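Local coordinates for protein uronate isomerase (Caulobacter crescentus, PDB 2Q01) that interconverts D-glucuronate with D-fructuronate, and galacturonate with tagaturonate, as an isomerase of the metallo-dependent hydrolase superfamily in bacterial uronate metabolism, at residues Leu381-Pro385 with Tyr410-Asn416; Gly303-Gln307 with Lys468-Leu472; Leu159-Ile165 with Phe422-Pro426. Residues are numbered along the deposited sequence.

Contact 1 of 3, residues Leu381-Pro385 with Tyr410-Asn416; sequences LKLGP and YNTVGFN. With K (potassium ion), chain E.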
loop_
_atom_site.group_PDB
_atom_site.type_symbol
_atom_site.label_atom_id
_atom_site.label_comp_id
_atom_site.label_asym_id
_atom_site.label_seq_id
_atom_site.Cartn_x
_atom_site.Cartn_y
_atom_site.Cartn_z
ATOM N N LEU B 381 -2.587 1.546 23.457
ATOM C CA LEU B 381 -2.055 1.976 22.159
ATOM C C LEU B 381 -2.940 2.998 21.471
ATOM O O LEU B 381 -4.158 2.839 21.435
ATOM C CB LEU B 381 -1.898 0.763 21.244
ATOM C CG LEU B 381 -0.528 0.120 21.012
ATOM C CD1 LEU B 381 0.447 0.295 22.166
ATOM C CD2 LEU B 381 -0.711 -1.349 20.657
ATOM N N LYS B 382 -2.341 4.035 20.907
ATOM C CA LYS B 382 -3.093 5.040 20.175
ATOM C C LYS B 382 -2.300 5.322 18.914
ATOM O O LYS B 382 -1.106 5.055 18.874
ATOM C CB LYS B 382 -3.203 6.306 21.016
ATOM C CG LYS B 382 -4.591 6.866 21.176
ATOM C CD LYS B 382 -5.269 6.328 22.405
ATOM C CE LYS B 382 -6.280 7.305 22.955
ATOM N NZ LYS B 382 -7.276 6.584 23.792
ATOM N N LEU B 383 -2.953 5.860 17.886
ATOM C CA LEU B 383 -2.269 6.137 16.626
ATOM C C LEU B 383 -1.956 7.600 16.437
ATOM O O LEU B 383 -2.818 8.453 16.600
ATOM C CB LEU B 383 -3.065 5.615 15.434
ATOM C CG LEU B 383 -3.139 4.094 15.357
ATOM C CD1 LEU B 383 -3.731 3.663 14.053
ATOM C CD2 LEU B 383 -1.765 3.457 15.564
ATOM N N GLY B 384 -0.704 7.878 16.100
ATOM C CA GLY B 384 -0.277 9.232 15.802
ATOM C C GLY B 384 -0.628 9.547 14.371
ATOM O O GLY B 384 -0.872 8.632 13.588
ATOM N N PRO B 385 -0.665 10.842 14.015
ATOM C CA PRO B 385 -0.977 11.218 12.637
ATOM C C PRO B 385 0.116 10.790 11.668
ATOM O O PRO B 385 1.205 10.388 12.094
ATOM C CB PRO B 385 -1.049 12.746 12.698
ATOM C CG PRO B 385 -0.216 13.120 13.865
ATOM C CD PRO B 385 -0.435 12.027 14.865
ATOM N N TYR B 410 -11.289 7.620 17.922
ATOM C CA TYR B 410 -10.998 7.893 19.322
ATOM C C TYR B 410 -9.767 7.138 19.803
ATOM O O TYR B 410 -9.327 7.303 20.944
ATOM C CB TYR B 410 -12.236 7.608 20.172
ATOM C CG TYR B 410 -13.415 8.470 19.769
ATOM C CD1 TYR B 410 -14.370 8.004 18.866
ATOM C CD2 TYR B 410 -13.556 9.767 20.259
ATOM C CE1 TYR B 410 -15.437 8.794 18.476
ATOM C CE2 TYR B 410 -14.627 10.569 19.873
ATOM C CZ TYR B 410 -15.559 10.072 18.980
ATOM O OH TYR B 410 -16.623 10.850 18.593
ATOM N N ASN B 411 -9.225 6.319 18.901
ATOM C CA ASN B 411 -7.939 5.659 19.056
ATOM C C ASN B 411 -6.830 6.398 18.301
ATOM O O ASN B 411 -5.736 5.862 18.112
ATOM C CB ASN B 411 -8.029 4.226 18.542
ATOM C CG ASN B 411 -8.689 3.289 19.533
ATOM O OD1 ASN B 411 -8.375 3.314 20.727
ATOM N ND2 ASN B 411 -9.555 2.418 19.047
ATOM N N THR B 412 -7.131 7.612 17.848
ATOM C CA THR B 412 -6.136 8.498 17.245
ATOM C C THR B 412 -5.927 9.720 18.156
ATOM O O THR B 412 -6.679 9.919 19.113
ATOM C CB THR B 412 -6.503 8.907 15.783
ATOM O OG1 THR B 412 -7.583 9.853 15.785
ATOM C CG2 THR B 412 -6.880 7.675 14.932
ATOM N N VAL B 413 -4.895 10.518 17.884
ATOM C CA VAL B 413 -4.506 11.610 18.791
ATOM C C VAL B 413 -4.579 13.008 18.153
ATOM O O VAL B 413 -4.098 13.989 18.726
ATOM C CB VAL B 413 -3.087 11.376 19.417
ATOM C CG1 VAL B 413 -3.029 10.059 20.138
ATOM C CG2 VAL B 413 -1.983 11.441 18.359
ATOM N N GLY B 414 -5.187 13.097 16.976
ATOM C CA GLY B 414 -5.234 14.355 16.246
ATOM C C GLY B 414 -3.968 14.614 15.448
ATOM O O GLY B 414 -3.421 13.707 14.822
ATOM N N PHE B 415 -3.496 15.856 15.481
ATOM C CA PHE B 415 -2.407 16.300 14.619
ATOM C C PHE B 415 -1.274 16.943 15.413
ATOM O O PHE B 415 -1.515 17.687 16.364
ATOM C CB PHE B 415 -2.953 17.280 13.558
ATOM C CG PHE B 415 -1.893 17.906 12.686
ATOM C CD1 PHE B 415 -1.336 17.198 11.626
ATOM C CD2 PHE B 415 -1.458 19.213 12.919
ATOM C CE1 PHE B 415 -0.349 17.780 10.824
ATOM C CE2 PHE B 415 -0.470 19.797 12.120
ATOM C CZ PHE B 415 0.077 19.083 11.072
ATOM N N ASN B 416 -0.041 16.636 15.020
ATOM C CA ASN B 416 1.123 17.406 15.440
ATOM C C ASN B 416 1.914 17.857 14.213
ATOM O O ASN B 416 1.976 17.142 13.217
ATOM C CB ASN B 416 1.991 16.634 16.450
ATOM C CG ASN B 416 2.613 15.376 15.870
ATOM O OD1 ASN B 416 2.074 14.281 16.019
ATOM N ND2 ASN B 416 3.762 15.522 15.227
HETATM K K K E . -6.482 1.931 22.078
HETATM O O HOH W 1 -6.923 3.666 23.986
HETATM O O HOH W 2 -3.756 10.935 15.448
#
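This is a buried backbone pairing between a parallel-sheet edge strand, 381-383, and the irregular chain that follows helix 393-407, completed by a potassium ion at one end. A single bridge joins L383 and T412, whose CA atoms lie 4.6 Å apart. L383 N donates to N411 O at 2.8 Å with good geometry, while the return bond from V413 N to L383 O, at 3.2 Å, is weak and bent. Water 2 bridges the same place, accepting from V413 N and donating to L383 O and G414 O.

The potassium binds L381 O at 2.6 Å and N411 OD1 at 2.7 Å. Water 1, also on the ion, accepts from K382 NZ, so the lysine reaches the site through the water. A375 O and Y378 O of the same chain and S75 O of a second subunit complete the ligand set, which places the ion at a subunit interface. N411 ND2 is held by A407 O.

Beyond the bridge comes an apolar contact, P385 CD meeting V413 CG2 at 3.9 Å; P385 CB also lies 3.3 Å from the carbonyl G414 O. The positive phi and the psi of G414 suit glycine, since a CB there would jam against V413 O. Strand 357-359 pairs with the strand's other flank, L383 packs on helices 366-375 and 393-407, and Y410 and V413 face helix 451-469.

Contact 2 of 3, residues Gly303-Gln307 with Lys468-Leu472; sequences GLVMQ and KAYKL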
loop_
_atom_site.group_PDB
_atom_site.type_symbol
_atom_site.label_atom_id
_atom_site.label_comp_id
_atom_site.label_asym_id
_atom_site.label_seq_id
_atom_site.Cartn_x
_atom_site.Cartn_y
_atom_site.Cartn_z
ATOM N N GLY B 303 3.662 8.954 34.623
ATOM C CA GLY B 303 2.577 9.322 33.715
ATOM C C GLY B 303 2.973 10.004 32.416
ATOM O O GLY B 303 2.157 10.693 31.799
ATOM N N LEU B 304 4.223 9.820 32.001
ATOM C CA LEU B 304 4.680 10.302 30.701
ATOM C C LEU B 304 4.130 9.471 29.548
ATOM O O LEU B 304 4.338 8.263 29.488
ATOM C CB LEU B 304 6.205 10.333 30.644
ATOM C CG LEU B 304 6.889 11.684 30.442
ATOM C CD1 LEU B 304 6.206 12.777 31.221
ATOM C CD2 LEU B 304 8.355 11.592 30.808
ATOM N N VAL B 305 3.416 10.135 28.647
ATOM C CA VAL B 305 2.873 9.506 27.446
ATOM C C VAL B 305 4.011 9.186 26.478
ATOM O O VAL B 305 4.841 10.030 26.175
ATOM C CB VAL B 305 1.804 10.400 26.776
ATOM C CG1 VAL B 305 1.458 9.885 25.413
ATOM C CG2 VAL B 305 0.550 10.465 27.638
ATOM N N MET B 306 4.047 7.952 25.999
ATOM C CA MET B 306 5.202 7.461 25.280
ATOM C C MET B 306 4.971 7.447 23.773
ATOM O O MET B 306 4.143 6.693 23.279
ATOM C CB MET B 306 5.510 6.061 25.789
ATOM C CG MET B 306 6.891 5.577 25.533
ATOM S SD MET B 306 7.060 4.007 26.379
ATOM C CE MET B 306 7.664 3.037 25.014
ATOM N N GLN B 307 5.710 8.275 23.043
ATOM C CA GLN B 307 5.616 8.274 21.582
ATOM C C GLN B 307 6.727 7.455 20.935
ATOM O O GLN B 307 7.908 7.717 21.146
ATOM C CB GLN B 307 5.656 9.696 21.027
ATOM C CG GLN B 307 4.680 10.659 21.663
ATOM C CD GLN B 307 4.894 12.082 21.185
ATOM O OE1 GLN B 307 5.626 12.853 21.805
ATOM N NE2 GLN B 307 4.270 12.431 20.064
ATOM N N LYS B 468 -6.704 15.423 25.553
ATOM C CA LYS B 468 -6.860 14.230 26.390
ATOM C C LYS B 468 -5.668 13.288 26.284
ATOM O O LYS B 468 -5.138 12.843 27.303
ATOM C CB LYS B 468 -8.164 13.481 26.081
ATOM C CG LYS B 468 -9.311 13.875 26.997
ATOM C CD LYS B 468 -10.550 13.010 26.795
ATOM C CE LYS B 468 -11.694 13.511 27.674
ATOM N NZ LYS B 468 -12.981 12.812 27.410
ATOM N N ALA B 469 -5.239 13.029 25.049
ATOM C CA ALA B 469 -4.187 12.057 24.756
ATOM C C ALA B 469 -2.833 12.461 25.320
ATOM O O ALA B 469 -2.077 11.610 25.796
ATOM C CB ALA B 469 -4.087 11.826 23.266
ATOM N N TYR B 470 -2.546 13.758 25.273
ATOM C CA TYR B 470 -1.290 14.301 25.779
ATOM C C TYR B 470 -1.422 14.900 27.175
ATOM O O TYR B 470 -0.560 15.659 27.597
ATOM C CB TYR B 470 -0.730 15.342 24.809
ATOM C CG TYR B 470 -0.163 14.725 23.562
ATOM C CD1 TYR B 470 -0.954 14.533 22.433
ATOM C CD2 TYR B 470 1.168 14.315 23.515
ATOM C CE1 TYR B 470 -0.428 13.941 21.292
ATOM C CE2 TYR B 470 1.699 13.730 22.380
ATOM C CZ TYR B 470 0.896 13.549 21.272
ATOM O OH TYR B 470 1.429 12.976 20.148
ATOM N N LYS B 471 -2.509 14.557 27.870
ATOM C CA LYS B 471 -2.759 14.956 29.265
ATOM C C LYS B 471 -2.564 16.462 29.515
ATOM O O LYS B 471 -1.963 16.882 30.508
ATOM C CB LYS B 471 -1.933 14.090 30.231
ATOM C CG LYS B 471 -2.195 12.581 30.113
ATOM C CD LYS B 471 -1.225 11.782 30.973
ATOM C CE LYS B 471 -1.521 10.287 30.910
ATOM N NZ LYS B 471 -0.700 9.500 31.888
ATOM N N LEU B 472 -3.090 17.257 28.586
ATOM C CA LEU B 472 -2.931 18.706 28.576
ATOM C C LEU B 472 -4.084 19.441 29.264
ATOM O O LEU B 472 -4.185 20.670 29.181
ATOM C CB LEU B 472 -2.787 19.184 27.127
ATOM C CG LEU B 472 -1.426 19.583 26.550
ATOM C CD1 LEU B 472 -0.269 18.921 27.251
ATOM C CD2 LEU B 472 -1.393 19.255 25.079
#
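Two side chains of the turn that ends helix 451-469 reach across to the start of strand 305-308, K471 to G303 before V305, Y470 alongside Q307 after it. K471 has positive phi as the C-prime residue of a Schellman motif, its N bonded to K468 O at 3.2 Å. Its side chain starts in m at chi1 and runs extended (t, t, t), so that NZ donates to G303 O at 3.1 Å. G303 sits at positive phi just after helix 281-302. V305, with chi1 t, turns CG2 to within 3.4 Å of A469 O and 3.9 Å of K471 CE. Y470, chi1 m, leaves its backbone sideways, but its ring end nears Q307: OH is 2.9 Å from Q307 NE2, at too poor an angle to be a hydrogen bond. Q307 OE1 has its hydrogen-bond partner in S249 OG. The chemistry is thus one lysine-to-carbonyl hydrogen bond at the partly exposed end, backed by van der Waals contact inside, tying helix terminus to sheet with little directional bonding.

Contact 3 of 3, residues Leu159-Ile165 with Phe422-Pro426; sequences LFDRFNI and FLSIP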
loop_
_atom_site.group_PDB
_atom_site.type_symbol
_atom_site.label_atom_id
_atom_site.label_comp_id
_atom_site.label_asym_id
_atom_site.label_seq_id
_atom_site.Cartn_x
_atom_site.Cartn_y
_atom_site.Cartn_z
ATOM N N LEU B 159 4.498 36.635 17.711
ATOM C CA LEU B 159 3.997 35.714 16.693
ATOM C C LEU B 159 3.256 34.534 17.311
ATOM O O LEU B 159 2.248 34.086 16.771
ATOM C CB LEU B 159 5.151 35.205 15.831
ATOM C CG LEU B 159 5.672 36.103 14.709
ATOM C CD1 LEU B 159 7.036 35.616 14.231
ATOM C CD2 LEU B 159 4.695 36.156 13.552
ATOM N N PHE B 160 3.766 34.042 18.442
ATOM C CA PHE B 160 3.136 32.976 19.225
ATOM C C PHE B 160 1.708 33.351 19.616
ATOM O O PHE B 160 0.808 32.513 19.578
ATOM C CB PHE B 160 3.976 32.717 20.479
ATOM C CG PHE B 160 3.587 31.481 21.263
ATOM C CD1 PHE B 160 4.262 30.283 21.067
ATOM C CD2 PHE B 160 2.587 31.530 22.236
ATOM C CE1 PHE B 160 3.933 29.152 21.801
ATOM C CE2 PHE B 160 2.255 30.403 22.977
ATOM C CZ PHE B 160 2.929 29.211 22.759
ATOM N N ASP B 161 1.514 34.612 19.992
ATOM C CA ASP B 161 0.200 35.112 20.392
ATOM C C ASP B 161 -0.729 35.351 19.202
ATOM O O ASP B 161 -1.917 35.029 19.265
ATOM C CB ASP B 161 0.351 36.381 21.228
ATOM C CG ASP B 161 1.225 36.170 22.450
ATOM O OD1 ASP B 161 1.826 37.155 22.934
ATOM O OD2 ASP B 161 1.319 35.015 22.921
ATOM N N ARG B 162 -0.176 35.900 18.123
ATOM C CA ARG B 162 -0.923 36.135 16.891
ATOM C C ARG B 162 -1.391 34.835 16.242
ATOM O O ARG B 162 -2.471 34.792 15.644
ATOM C CB ARG B 162 -0.079 36.924 15.889
ATOM C CG ARG B 162 -0.911 37.619 14.817
ATOM C CD ARG B 162 -0.348 37.397 13.429
ATOM N NE ARG B 162 0.869 38.169 13.194
ATOM C CZ ARG B 162 1.343 38.476 11.991
ATOM N NH1 ARG B 162 0.703 38.086 10.891
ATOM N NH2 ARG B 162 2.459 39.182 11.890
ATOM N N PHE B 163 -0.580 33.783 16.364
ATOM C CA PHE B 163 -0.894 32.480 15.775
ATOM C C PHE B 163 -1.940 31.709 16.586
ATOM O O PHE B 163 -2.498 30.715 16.103
ATOM C CB PHE B 163 0.370 31.632 15.612
ATOM C CG PHE B 163 1.303 32.103 14.519
ATOM C CD1 PHE B 163 0.868 32.958 13.505
ATOM C CD2 PHE B 163 2.622 31.649 14.486
ATOM C CE1 PHE B 163 1.736 33.376 12.498
ATOM C CE2 PHE B 163 3.496 32.056 13.481
ATOM C CZ PHE B 163 3.053 32.921 12.485
ATOM N N ASN B 164 -2.199 32.184 17.804
ATOM C CA ASN B 164 -3.167 31.594 18.728
ATOM C C ASN B 164 -2.733 30.191 19.145
ATOM O O ASN B 164 -3.519 29.245 19.142
ATOM C CB ASN B 164 -4.602 31.627 18.158
ATOM C CG ASN B 164 -5.676 31.478 19.231
ATOM O OD1 ASN B 164 -6.811 31.102 18.931
ATOM N ND2 ASN B 164 -5.320 31.768 20.482
ATOM N N ILE B 165 -1.456 30.067 19.487
ATOM C CA ILE B 165 -0.931 28.801 19.956
ATOM C C ILE B 165 -1.254 28.677 21.430
ATOM O O ILE B 165 -0.916 29.548 22.229
ATOM C CB ILE B 165 0.577 28.652 19.675
ATOM C CG1 ILE B 165 0.836 28.792 18.167
ATOM C CG2 ILE B 165 1.095 27.299 20.198
ATOM C CD1 ILE B 165 2.267 29.125 17.782
ATOM N N PHE B 422 8.864 27.645 12.450
ATOM C CA PHE B 422 7.850 28.172 13.347
ATOM C C PHE B 422 6.710 28.863 12.603
ATOM O O PHE B 422 5.547 28.723 12.982
ATOM C CB PHE B 422 8.494 29.129 14.351
ATOM C CG PHE B 422 7.520 29.770 15.294
ATOM C CD1 PHE B 422 6.830 29.007 16.233
ATOM C CD2 PHE B 422 7.302 31.141 15.253
ATOM C CE1 PHE B 422 5.928 29.599 17.110
ATOM C CE2 PHE B 422 6.405 31.743 16.126
ATOM C CZ PHE B 422 5.715 30.970 17.058
ATOM N N LEU B 423 7.051 29.586 11.538
ATOM C CA LEU B 423 6.074 30.327 10.737
ATOM C C LEU B 423 5.116 29.447 9.938
ATOM O O LEU B 423 4.051 29.909 9.512
ATOM C CB LEU B 423 6.788 31.290 9.794
ATOM C CG LEU B 423 6.870 32.744 10.252
ATOM C CD1 LEU B 423 7.869 32.938 11.384
ATOM C CD2 LEU B 423 7.245 33.594 9.068
ATOM N N SER B 424 5.503 28.188 9.743
ATOM C CA SER B 424 4.683 27.220 9.025
ATOM C C SER B 424 3.690 26.511 9.948
ATOM O O SER B 424 2.847 25.752 9.481
ATOM C CB SER B 424 5.570 26.190 8.317
ATOM O OG SER B 424 6.339 26.788 7.288
ATOM N N ILE B 425 3.793 26.754 11.256
ATOM C CA ILE B 425 2.908 26.099 12.241
ATOM C C ILE B 425 1.407 26.332 11.989
ATOM O O ILE B 425 0.669 25.347 11.860
ATOM C CB ILE B 425 3.341 26.346 13.728
ATOM C CG1 ILE B 425 4.619 25.567 14.048
ATOM C CG2 ILE B 425 2.233 25.973 14.710
ATOM C CD1 ILE B 425 5.119 25.765 15.472
ATOM N N PRO B 426 0.949 27.611 11.898
ATOM C CA PRO B 426 -0.451 27.816 11.502
ATOM C C PRO B 426 -0.814 27.285 10.107
ATOM O O PRO B 426 -1.930 26.808 9.919
ATOM C CB PRO B 426 -0.620 29.337 11.566
ATOM C CG PRO B 426 0.746 29.878 11.449
ATOM C CD PRO B 426 1.609 28.905 12.168
#
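F422 is the main bump: its ring, on a t chi1, reaches into a hollow on the last turn of helix 156-162 and the strand start after it, lined by L159, F160, F163 and I165. The edge of the F422 ring meets L159 CB, 3.7 Å from F422 CE2, and F160, whose backbone N is 3.9 Å from F422 CZ. I165 CD1 touches F422 CE1 at 3.8 Å. The F163 and F422 rings meet obliquely, planes at 47°, centroids 5.6 Å apart.

The second bump is F163, which enters the recess bounded by F422, L423 and P426. P426 covers one face of its ring in a CH-pi contact: P426 CG stands 3.6 Å from the F163 ring centroid, only 8° off the normal. L423 comes alongside, its CA 4.1 Å from F163 CE2, and L423 CD1 meets L159 CD1 at 4.0 Å. F163 and F422 thus interlock, each ring beside the other segment's backbone. The chain can turn sharply after F163 because N164 takes positive phi in a Schellman motif, which brings I165 round to face F422; I165 CD1 is 4.4 Å from I425 CG2.

The contact therefore joins the end of helix 156-162 to the start of helix 425-445. F422 and I425 also touch L168 of strand 165-169, I425 and P426 lie on I37 of strand 37-39, and L423 packs against helix 114-126.

Overall arrangement
Contacts 1 and 2 are neighbours, their centres 11 Å apart, and both reach the parallel sheet 249-252, 305-308, 357-359, 381-383. They touch directly: V413 CG1 lies 3.7 Å from A469 CB, and V413 CB 4.1 Å from Y470 CE1. Contact 3 stands about 22 to 23 Å from both, between centres, at the other parallel sheet, 37-39, 165-169, 192-194, where I165 begins the middle strand. Along the chain, contact 1 is nested within the loops closed by contacts 2 and 3, while those two cross, their segments alternating. Helices 425-445 and 451-469 follow one another, so the C-terminal part reaches both sheets, in keeping with the TIM-barrel clan to which the family belongs.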